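Local coordinates for CHAD domain protein (PDB 6RN5) that probably binds polyphosphate through its helical CHAD fold and also binds copper ions, as a phosin of Streptomyces chartreusis, at residues L109-G121 with L344-E356. Sequence-based numbering, arbitrary orientation.
With CU (copper (II) ion), chain C; CU (copper (II) ion), chain B.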
loop_
_atom_site.group_PDB
_atom_site.type_symbol
_atom_site.label_atom_id
_atom_site.label_comp_id
_atom_site.label_asym_id
_atom_site.label_seq_id
_atom_site.Cartn_x
_atom_site.Cartn_y
_atom_site.Cartn_z
ATOM N N LEU A 109 4.329 -12.466 15.760
ATOM C CA LEU A 109 3.239 -13.317 15.308
ATOM C C LEU A 109 1.930 -12.582 15.426
ATOM O O LEU A 109 1.129 -12.505 14.472
ATOM C CB LEU A 109 3.185 -14.615 16.121
ATOM C CG LEU A 109 2.016 -15.570 15.825
ATOM C CD1 LEU A 109 1.873 -15.866 14.330
ATOM C CD2 LEU A 109 2.157 -16.878 16.591
ATOM N N GLU A 110 1.710 -12.016 16.601
ATOM C CA GLU A 110 0.512 -11.214 16.827
ATOM C C GLU A 110 0.320 -10.072 15.820
ATOM O O GLU A 110 -0.772 -9.886 15.261
ATOM C CB GLU A 110 0.562 -10.648 18.219
ATOM C CG GLU A 110 -0.585 -9.706 18.464
ATOM C CD GLU A 110 -1.121 -9.813 19.863
ATOM O OE1 GLU A 110 -0.285 -9.977 20.798
ATOM O OE2 GLU A 110 -2.375 -9.720 20.000
ATOM N N ARG A 111 1.377 -9.306 15.590
ATOM C CA ARG A 111 1.330 -8.222 14.643
ATOM C C ARG A 111 0.935 -8.778 13.280
ATOM O O ARG A 111 0.078 -8.215 12.585
ATOM C CB ARG A 111 2.711 -7.538 14.583
ATOM C CG ARG A 111 2.966 -6.693 13.358
ATOM C CD ARG A 111 4.335 -6.001 13.405
ATOM N NE ARG A 111 4.256 -4.792 14.214
ATOM C CZ ARG A 111 3.888 -3.592 13.778
ATOM N NH1 ARG A 111 3.638 -3.343 12.490
ATOM N NH2 ARG A 111 3.858 -2.607 14.647
ATOM N N LEU A 112 1.529 -9.902 12.885
ATOM C CA LEU A 112 1.230 -10.435 11.566
ATOM C C LEU A 112 -0.188 -11.017 11.464
ATOM O O LEU A 112 -0.898 -10.809 10.459
ATOM C CB LEU A 112 2.283 -11.458 11.151
ATOM C CG LEU A 112 3.674 -10.869 10.835
ATOM C CD1 LEU A 112 4.774 -11.922 10.822
ATOM C CD2 LEU A 112 3.736 -10.105 9.526
ATOM N N LEU A 113 -0.617 -11.743 12.479
ATOM C CA LEU A 113 -2.021 -12.234 12.461
ATOM C C LEU A 113 -3.052 -11.110 12.456
ATOM O O LEU A 113 -3.993 -11.152 11.672
ATOM C CB LEU A 113 -2.311 -13.216 13.592
ATOM C CG LEU A 113 -1.438 -14.485 13.463
ATOM C CD1 LEU A 113 -1.626 -15.429 14.651
ATOM C CD2 LEU A 113 -1.707 -15.273 12.180
ATOM N N ASN A 114 -2.844 -10.082 13.260
ATOM C CA ASN A 114 -3.685 -8.884 13.191
ATOM C C ASN A 114 -3.713 -8.312 11.772
ATOM O O ASN A 114 -4.775 -8.062 11.250
ATOM C CB ASN A 114 -3.216 -7.808 14.176
ATOM C CG ASN A 114 -3.531 -8.161 15.611
ATOM O OD1 ASN A 114 -4.481 -8.900 15.894
ATOM N ND2 ASN A 114 -2.723 -7.677 16.514
ATOM N N ALA A 115 -2.544 -8.155 11.144
ATOM C CA ALA A 115 -2.491 -7.520 9.847
ATOM C C ALA A 115 -3.237 -8.332 8.792
ATOM O O ALA A 115 -3.958 -7.766 7.989
ATOM C CB ALA A 115 -1.055 -7.247 9.440
ATOM N N LEU A 116 -3.097 -9.655 8.807
ATOM C CA LEU A 116 -3.830 -10.527 7.870
ATOM C C LEU A 116 -5.374 -10.483 7.990
ATOM O O LEU A 116 -6.105 -10.613 6.981
ATOM C CB LEU A 116 -3.402 -11.989 8.056
ATOM C CG LEU A 116 -2.065 -12.454 7.460
ATOM C CD1 LEU A 116 -1.774 -13.838 8.009
ATOM C CD2 LEU A 116 -2.054 -12.462 5.932
ATOM N N HIS A 117 -5.837 -10.398 9.228
ATOM C CA HIS A 117 -7.254 -10.283 9.536
ATOM C C HIS A 117 -7.750 -8.984 8.927
ATOM O O HIS A 117 -8.726 -8.979 8.174
ATOM C CB HIS A 117 -7.519 -10.297 11.059
ATOM C CG HIS A 117 -7.642 -11.674 11.662
ATOM N ND1 HIS A 117 -8.378 -12.690 11.081
ATOM C CD2 HIS A 117 -7.154 -12.185 12.823
ATOM C CE1 HIS A 117 -8.314 -13.773 11.842
ATOM N NE2 HIS A 117 -7.584 -13.492 12.909
ATOM N N ARG A 118 -7.023 -7.911 9.210
ATOM C CA ARG A 118 -7.292 -6.591 8.633
ATOM C C ARG A 118 -7.286 -6.602 7.108
ATOM O O ARG A 118 -8.226 -6.130 6.449
ATOM C CB ARG A 118 -6.264 -5.604 9.169
ATOM C CG ARG A 118 -6.266 -4.262 8.491
ATOM C CD ARG A 118 -5.548 -3.222 9.325
ATOM N NE ARG A 118 -4.132 -3.524 9.561
ATOM C CZ ARG A 118 -3.168 -3.489 8.637
ATOM N NH1 ARG A 118 -3.444 -3.175 7.364
ATOM N NH2 ARG A 118 -1.909 -3.761 8.992
ATOM N N LEU A 119 -6.237 -7.160 6.529
ATOM C CA LEU A 119 -6.104 -7.184 5.081
ATOM C C LEU A 119 -7.118 -8.109 4.366
ATOM O O LEU A 119 -7.272 -8.047 3.128
ATOM C CB LEU A 119 -4.693 -7.628 4.704
ATOM C CG LEU A 119 -3.598 -6.674 5.122
ATOM C CD1 LEU A 119 -2.249 -7.391 5.142
ATOM C CD2 LEU A 119 -3.598 -5.473 4.196
ATOM N N SER A 120 -7.778 -8.983 5.111
ATOM C CA SER A 120 -8.861 -9.757 4.530
ATOM C C SER A 120 -10.105 -8.865 4.457
ATOM O O SER A 120 -10.735 -8.762 3.399
ATOM C CB SER A 120 -9.088 -11.035 5.319
ATOM O OG SER A 120 -7.956 -11.875 5.151
ATOM N N GLY A 121 -10.412 -8.176 5.558
ATOM C CA GLY A 121 -11.459 -7.141 5.574
ATOM C C GLY A 121 -12.706 -7.650 6.257
ATOM O O GLY A 121 -12.615 -8.482 7.159
ATOM N N LEU A 344 1.204 -13.561 1.460
ATOM C CA LEU A 344 2.399 -13.130 2.108
ATOM C C LEU A 344 3.002 -11.941 1.402
ATOM O O LEU A 344 3.572 -11.090 2.055
ATOM C CB LEU A 344 3.410 -14.278 2.155
ATOM C CG LEU A 344 3.016 -15.452 3.042
ATOM C CD1 LEU A 344 3.997 -16.596 2.792
ATOM C CD2 LEU A 344 3.064 -15.026 4.488
ATOM N N GLY A 345 2.896 -11.886 0.077
ATOM C CA GLY A 345 3.284 -10.671 -0.678
ATOM C C GLY A 345 2.573 -9.388 -0.232
ATOM O O GLY A 345 3.196 -8.331 -0.098
ATOM N N VAL A 346 1.265 -9.507 0.010
ATOM C CA VAL A 346 0.450 -8.408 0.455
ATOM C C VAL A 346 0.878 -7.971 1.850
ATOM O O VAL A 346 1.019 -6.782 2.154
ATOM C CB VAL A 346 -1.044 -8.827 0.508
ATOM C CG1 VAL A 346 -1.908 -7.714 1.036
ATOM C CG2 VAL A 346 -1.552 -9.171 -0.888
ATOM N N LEU A 347 1.076 -8.966 2.701
ATOM C CA LEU A 347 1.477 -8.741 4.084
ATOM C C LEU A 347 2.859 -8.092 4.233
ATOM O O LEU A 347 3.056 -7.235 5.060
ATOM C CB LEU A 347 1.434 -10.072 4.795
ATOM C CG LEU A 347 1.711 -10.134 6.261
ATOM C CD1 LEU A 347 0.727 -9.238 6.997
ATOM C CD2 LEU A 347 1.553 -11.599 6.650
ATOM N N HIS A 348 3.819 -8.519 3.438
ATOM C CA HIS A 348 5.104 -7.834 3.377
ATOM C C HIS A 348 4.944 -6.390 2.964
ATOM O O HIS A 348 5.559 -5.513 3.562
ATOM C CB HIS A 348 6.057 -8.553 2.416
ATOM C CG HIS A 348 7.317 -7.790 2.127
ATOM N ND1 HIS A 348 7.420 -6.907 1.074
ATOM C CD2 HIS A 348 8.518 -7.771 2.763
ATOM C CE1 HIS A 348 8.647 -6.389 1.068
ATOM N NE2 HIS A 348 9.324 -6.892 2.092
ATOM N N ALA A 349 4.103 -6.131 1.966
ATOM C CA ALA A 349 3.890 -4.790 1.478
ATOM C C ALA A 349 3.223 -3.915 2.541
ATOM O O ALA A 349 3.663 -2.776 2.821
ATOM C CB ALA A 349 3.031 -4.833 0.211
ATOM N N ASP A 350 2.172 -4.456 3.144
ATOM C CA ASP A 350 1.540 -3.819 4.271
ATOM C C ASP A 350 2.528 -3.376 5.359
ATOM O O ASP A 350 2.490 -2.227 5.836
ATOM C CB ASP A 350 0.520 -4.793 4.907
ATOM C CG ASP A 350 -0.239 -4.147 6.026
ATOM O OD1 ASP A 350 -1.083 -3.291 5.694
ATOM O OD2 ASP A 350 0.016 -4.478 7.206
ATOM N N GLN A 351 3.416 -4.277 5.758
ATOM C CA GLN A 351 4.332 -3.963 6.851
ATOM C C GLN A 351 5.396 -2.967 6.371
ATOM O O GLN A 351 5.842 -2.133 7.142
ATOM C CB GLN A 351 4.935 -5.247 7.448
ATOM C CG GLN A 351 3.855 -6.142 8.071
ATOM C CD GLN A 351 3.228 -5.467 9.266
ATOM O OE1 GLN A 351 3.933 -5.186 10.251
ATOM N NE2 GLN A 351 1.926 -5.122 9.160
ATOM N N ARG A 352 5.756 -3.001 5.094
ATOM C CA ARG A 352 6.652 -1.970 4.575
ATOM C C ARG A 352 5.955 -0.613 4.532
ATOM O O ARG A 352 6.592 0.428 4.764
ATOM C CB ARG A 352 7.186 -2.329 3.193
ATOM C CG ARG A 352 8.117 -3.502 3.180
ATOM C CD ARG A 352 9.253 -3.347 4.191
ATOM N NE ARG A 352 10.053 -2.115 4.080
ATOM C CZ ARG A 352 11.095 -1.814 4.865
ATOM N NH1 ARG A 352 11.479 -2.623 5.849
ATOM N NH2 ARG A 352 11.774 -0.698 4.665
ATOM N N HIS A 353 4.636 -0.614 4.297
ATOM C CA HIS A 353 3.859 0.634 4.397
ATOM C C HIS A 353 3.836 1.158 5.818
ATOM O O HIS A 353 3.897 2.358 6.000
ATOM C CB HIS A 353 2.430 0.518 3.794
ATOM C CG HIS A 353 2.431 0.141 2.345
ATOM N ND1 HIS A 353 3.459 0.492 1.489
ATOM C CD2 HIS A 353 1.554 -0.586 1.601
ATOM C CE1 HIS A 353 3.210 0.007 0.280
ATOM N NE2 HIS A 353 2.060 -0.643 0.319
ATOM N N GLU A 354 3.771 0.271 6.803
ATOM C CA GLU A 354 3.875 0.675 8.212
ATOM C C GLU A 354 5.281 1.214 8.513
ATOM O O GLU A 354 5.431 2.105 9.314
ATOM C CB GLU A 354 3.555 -0.471 9.159
ATOM C CG GLU A 354 2.124 -0.996 9.090
ATOM C CD GLU A 354 1.081 -0.082 9.769
ATOM O OE1 GLU A 354 1.469 0.875 10.478
ATOM O OE2 GLU A 354 -0.138 -0.322 9.599
ATOM N N VAL A 355 6.328 0.698 7.878
ATOM C CA VAL A 355 7.689 1.250 8.124
ATOM C C VAL A 355 7.709 2.723 7.712
ATOM O O VAL A 355 8.081 3.589 8.497
ATOM C CB VAL A 355 8.811 0.425 7.427
ATOM C CG1 VAL A 355 10.166 1.147 7.479
ATOM C CG2 VAL A 355 8.930 -0.950 8.067
ATOM N N GLU A 356 7.257 3.004 6.500
ATOM C CA GLU A 356 7.116 4.367 6.011
ATOM C C GLU A 356 6.221 5.241 6.890
ATOM O O GLU A 356 6.603 6.338 7.248
ATOM C CB GLU A 356 6.598 4.383 4.565
ATOM C CG GLU A 356 7.718 4.304 3.512
ATOM C CD GLU A 356 8.651 5.540 3.495
ATOM O OE1 GLU A 356 8.177 6.702 3.410
ATOM O OE2 GLU A 356 9.887 5.367 3.564
HETATM CU CU CU C . 0.325 -2.204 -0.569
HETATM CU CU CU B . 11.343 -6.600 2.134
HETATM O O HOH W 1 0.246 -3.796 11.326
#
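Arg-118 and Asp-350 form a two-pronged salt bridge between the C-terminal part of helix 82-120 and helix 338-366. The guanidinium meets the carboxylate end-on. NH1 of Arg-118 donates to OD1 of Asp-350 at 2.9 Å, and NH2 donates to OD2 at 2.7 Å. Both oxygens are met on the syn side but out of the carboxylate plane, OD1 more so, in keeping with the 36° between the two flat groups. OD2 of Asp-350 takes a second, more bent bond on its anti side, from NE2 of Gln-351 at 2.8 Å. Glu-354 adds only a long charge interaction: its OE2 lies 3.9 Å from NH2 of Arg-118, well out of the guanidinium plane. A water accepts from Gln-351 NE2 and, weakly, from Arg-118 NH2.

The other end of the same amide faces Arg-111. NH1 of Arg-111 donates to OE1 of Gln-351 at 2.9 Å, on a lone pair and nearly straight (168°). The bend at chi3 (-82°) brings the guanidinium round to Gln-351, and OE1 lies close to its plane. The amide is thus held at both ends, which fixes its flip. With an alanine here instead of Asp-350, the Arg-118 guanidinium would probably lose its two-oxygen partner, and Gln-351 NE2 one acceptor.

Beside this polar side lies a knob-into-hole. Leu-347 sits among Leu-112, Ala-115, Leu-116 and Leu-119, its CD1 3.6 Å from CB of Ala-115. Leu-119 also rests on Val-346 and on the aliphatic CB of Asp-350. Leu-179 of helix 170-198 touches Leu-347 too.

Helix 338-366 also carries His-348, which binds one copper with His-262 and His-271, and His-353, which shares another with His-353 of the second subunit. Neither histidine takes part in the contact, which sets a leucine core beside a charged border where helix 338-366 crosses helix 82-120.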